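Local coordinates for transcriptional regulator (Thermus thermophilus, PDB 2H0A), which probably regulates transcription as a repressor of the CcpA type, with a core built like the periplasmic sugar-binding proteins, at residues A107-F112 / A139-A144. Residues are numbered along the deposited sequence; the frame is centred on the assembly and turned at random.
Sequences AYLARF and AGFQEA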
ATOM      1  N   ALA A 107     -19.189  22.388   6.300  1.00 33.81           N
ATOM      2  CA  ALA A 107     -20.059  23.502   5.951  1.00 33.27           C
ATOM      3  C   ALA A 107     -20.568  23.378   4.529  1.00 34.48           C
ATOM      4  O   ALA A 107     -21.640  23.874   4.205  1.00 35.84           O
ATOM      5  CB  ALA A 107     -19.316  24.814   6.114  1.00 30.82           C
ATOM      6  N   TYR A 108     -19.799  22.710   3.678  1.00 35.85           N
ATOM      7  CA  TYR A 108     -20.190  22.552   2.289  1.00 36.85           C
ATOM      8  C   TYR A 108     -21.243  21.471   2.103  1.00 37.66           C
ATOM      9  O   TYR A 108     -22.280  21.707   1.477  1.00 37.90           O
ATOM     10  CB  TYR A 108     -18.971  22.228   1.422  1.00 37.21           C
ATOM     11  CG  TYR A 108     -19.325  22.030  -0.035  1.00 39.48           C
ATOM     12  CD1 TYR A 108     -19.830  23.086  -0.793  1.00 40.76           C
ATOM     13  CD2 TYR A 108     -19.158  20.789  -0.660  1.00 39.41           C
ATOM     14  CE1 TYR A 108     -20.159  22.920  -2.137  1.00 42.98           C
ATOM     15  CE2 TYR A 108     -19.480  20.605  -2.008  1.00 40.50           C
ATOM     16  CZ  TYR A 108     -19.982  21.681  -2.741  1.00 43.44           C
ATOM     17  OH  TYR A 108     -20.312  21.535  -4.067  1.00 43.14           O
ATOM     18  N   LEU A 109     -20.963  20.282   2.635  1.00 38.70           N
ATOM     19  CA  LEU A 109     -21.870  19.145   2.532  1.00 38.65           C
ATOM     20  C   LEU A 109     -23.163  19.430   3.275  1.00 39.62           C
ATOM     21  O   LEU A 109     -24.222  18.907   2.932  1.00 40.47           O
ATOM     22  CB  LEU A 109     -21.203  17.903   3.110  1.00 39.57           C
ATOM     23  CG  LEU A 109     -20.787  16.801   2.136  1.00 39.61           C
ATOM     24  CD1 LEU A 109     -20.309  17.394   0.835  1.00 38.62           C
ATOM     25  CD2 LEU A 109     -19.707  15.952   2.788  1.00 39.06           C
ATOM     26  N   ALA A 110     -23.059  20.274   4.295  1.00 39.34           N
ATOM     27  CA  ALA A 110     -24.202  20.667   5.097  1.00 39.28           C
ATOM     28  C   ALA A 110     -25.243  21.420   4.272  1.00 40.79           C
ATOM     29  O   ALA A 110     -26.285  21.805   4.785  1.00 43.40           O
ATOM     30  CB  ALA A 110     -23.734  21.537   6.240  1.00 36.20           C
ATOM     31  N   ARG A 111     -24.975  21.622   2.993  1.00 41.37           N
ATOM     32  CA  ARG A 111     -25.904  22.361   2.154  1.00 41.99           C
ATOM     33  C   ARG A 111     -26.681  21.448   1.219  1.00 42.95           C
ATOM     34  O   ARG A 111     -27.359  21.923   0.308  1.00 43.05           O
ATOM     35  CB  ARG A 111     -25.133  23.396   1.337  1.00 43.68           C
ATOM     36  CG  ARG A 111     -24.159  24.237   2.155  1.00 46.92           C
ATOM     37  CD  ARG A 111     -23.315  25.119   1.258  1.00 50.18           C
ATOM     38  NE  ARG A 111     -24.164  26.002   0.469  1.00 55.52           N
ATOM     39  CZ  ARG A 111     -23.797  26.586  -0.665  1.00 57.15           C
ATOM     40  NH1 ARG A 111     -22.582  26.383  -1.155  1.00 56.89           N
ATOM     41  NH2 ARG A 111     -24.655  27.364  -1.313  1.00 59.07           N
ATOM     42  N   PHE A 112     -26.590  20.142   1.454  1.00 44.05           N
ATOM     43  CA  PHE A 112     -27.270  19.161   0.608  1.00 42.99           C
ATOM     44  C   PHE A 112     -28.248  18.239   1.329  1.00 42.68           C
ATOM     45  O   PHE A 112     -28.129  17.985   2.524  1.00 41.15           O
ATOM     46  CB  PHE A 112     -26.244  18.277  -0.113  1.00 43.18           C
ATOM     47  CG  PHE A 112     -25.270  19.035  -0.955  1.00 42.68           C
ATOM     48  CD1 PHE A 112     -24.250  19.780  -0.366  1.00 43.50           C
ATOM     49  CD2 PHE A 112     -25.369  19.004  -2.338  1.00 40.99           C
ATOM     50  CE1 PHE A 112     -23.340  20.484  -1.147  1.00 43.99           C
ATOM     51  CE2 PHE A 112     -24.471  19.699  -3.132  1.00 42.52           C
ATOM     52  CZ  PHE A 112     -23.448  20.444  -2.535  1.00 43.40           C
ATOM     53  N   ALA A 139     -12.128  16.657  13.088  1.00 39.70           N
ATOM     54  CA  ALA A 139     -12.544  17.574  14.147  1.00 39.15           C
ATOM     55  C   ALA A 139     -13.218  18.815  13.579  1.00 38.89           C
ATOM     56  O   ALA A 139     -14.230  19.276  14.109  1.00 39.81           O
ATOM     57  CB  ALA A 139     -11.357  17.975  14.987  1.00 38.09           C
ATOM     58  N   GLY A 140     -12.656  19.350  12.495  1.00 38.67           N
ATOM     59  CA  GLY A 140     -13.231  20.528  11.869  1.00 37.84           C
ATOM     60  C   GLY A 140     -14.522  20.161  11.169  1.00 37.93           C
ATOM     61  O   GLY A 140     -15.460  20.956  11.089  1.00 35.49           O
ATOM     62  N   PHE A 141     -14.561  18.938  10.657  1.00 39.42           N
ATOM     63  CA  PHE A 141     -15.737  18.440   9.970  1.00 40.59           C
ATOM     64  C   PHE A 141     -16.901  18.457  10.941  1.00 42.11           C
ATOM     65  O   PHE A 141     -17.980  18.945  10.623  1.00 41.85           O
ATOM     66  CB  PHE A 141     -15.503  17.012   9.480  1.00 38.45           C
ATOM     67  CG  PHE A 141     -16.617  16.477   8.618  1.00 36.87           C
ATOM     68  CD1 PHE A 141     -16.904  17.057   7.384  1.00 35.83           C
ATOM     69  CD2 PHE A 141     -17.371  15.383   9.030  1.00 35.36           C
ATOM     70  CE1 PHE A 141     -17.929  16.549   6.570  1.00 35.69           C
ATOM     71  CE2 PHE A 141     -18.394  14.872   8.220  1.00 36.66           C
ATOM     72  CZ  PHE A 141     -18.672  15.455   6.990  1.00 34.01           C
ATOM     73  N   GLN A 142     -16.670  17.929  12.134  1.00 45.60           N
ATOM     74  CA  GLN A 142     -17.709  17.881  13.145  1.00 51.65           C
ATOM     75  C   GLN A 142     -18.116  19.265  13.640  1.00 53.38           C
ATOM     76  O   GLN A 142     -19.292  19.519  13.889  1.00 53.63           O
ATOM     77  CB  GLN A 142     -17.251  17.029  14.326  1.00 55.00           C
ATOM     78  CG  GLN A 142     -16.812  15.637  13.935  1.00 59.87           C
ATOM     79  CD  GLN A 142     -16.680  14.731  15.131  1.00 63.15           C
ATOM     80  OE1 GLN A 142     -17.679  14.380  15.761  1.00 64.84           O
ATOM     81  NE2 GLN A 142     -15.443  14.350  15.464  1.00 64.27           N
ATOM     82  N   GLU A 143     -17.144  20.158  13.786  1.00 55.07           N
ATOM     83  CA  GLU A 143     -17.433  21.502  14.252  1.00 57.21           C
ATOM     84  C   GLU A 143     -18.301  22.249  13.249  1.00 55.72           C
ATOM     85  O   GLU A 143     -19.272  22.893  13.630  1.00 56.29           O
ATOM     86  CB  GLU A 143     -16.128  22.265  14.494  1.00 63.46           C
ATOM     87  CG  GLU A 143     -15.260  21.678  15.607  1.00 73.72           C
ATOM     88  CD  GLU A 143     -15.741  22.047  17.010  1.00 80.76           C
ATOM     89  OE1 GLU A 143     -16.921  21.776  17.343  1.00 84.20           O
ATOM     90  OE2 GLU A 143     -14.932  22.610  17.785  1.00 83.13           O
ATOM     91  N   ALA A 144     -17.964  22.159  11.968  1.00 53.37           N
ATOM     92  CA  ALA A 144     -18.737  22.843  10.944  1.00 52.25           C
ATOM     93  C   ALA A 144     -20.149  22.282  10.852  1.00 52.16           C
ATOM     94  O   ALA A 144     -21.114  23.036  10.735  1.00 52.12           O
ATOM     95  CB  ALA A 144     -18.037  22.734   9.593  1.00 52.51           C
TER
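Ala144 N donates to Gly140 O at 2.9 Å, a regular helical bond, and the methyl of Ala144 faces helix 99-109. This is helix-to-helix packing in the periplasmic-binding-protein-like fold: helices 99-109 and 133-147, the elements before and after strand 116-121, meet at one side of the sheet. With alanine on both helices, the backbones come near, Ala107 CA lying 5.2 Å from Ala144 CA. Ala144 CB sits 3.5 Å from Ala107 N and the two methyls touch at 4.3 Å, with no hydrogen bond between the segments.

Deeper in, Leu109 and Phe141 meet over the sheet, both resting on Ile116 of strand 116-121. Phe141 holds CG anti to its own backbone N (chi1 -173°), which carries the ring across to Leu109; Leu109 CD2 meets CE1 of Phe141 at 4.2 Å, at the ring's edge and near its plane. Phe185 stacks on the same ring and Phe152 packs edge-to-face with it.

Leu109 to Phe112 form a type I beta turn. Arg150, just past the end of helix 133-147, donates hydrogen bonds from NH1 to both Ala110 O and Phe112 O. Phe112 then folds back, placing CE1 3.8 Å above the centre of the Tyr108 ring.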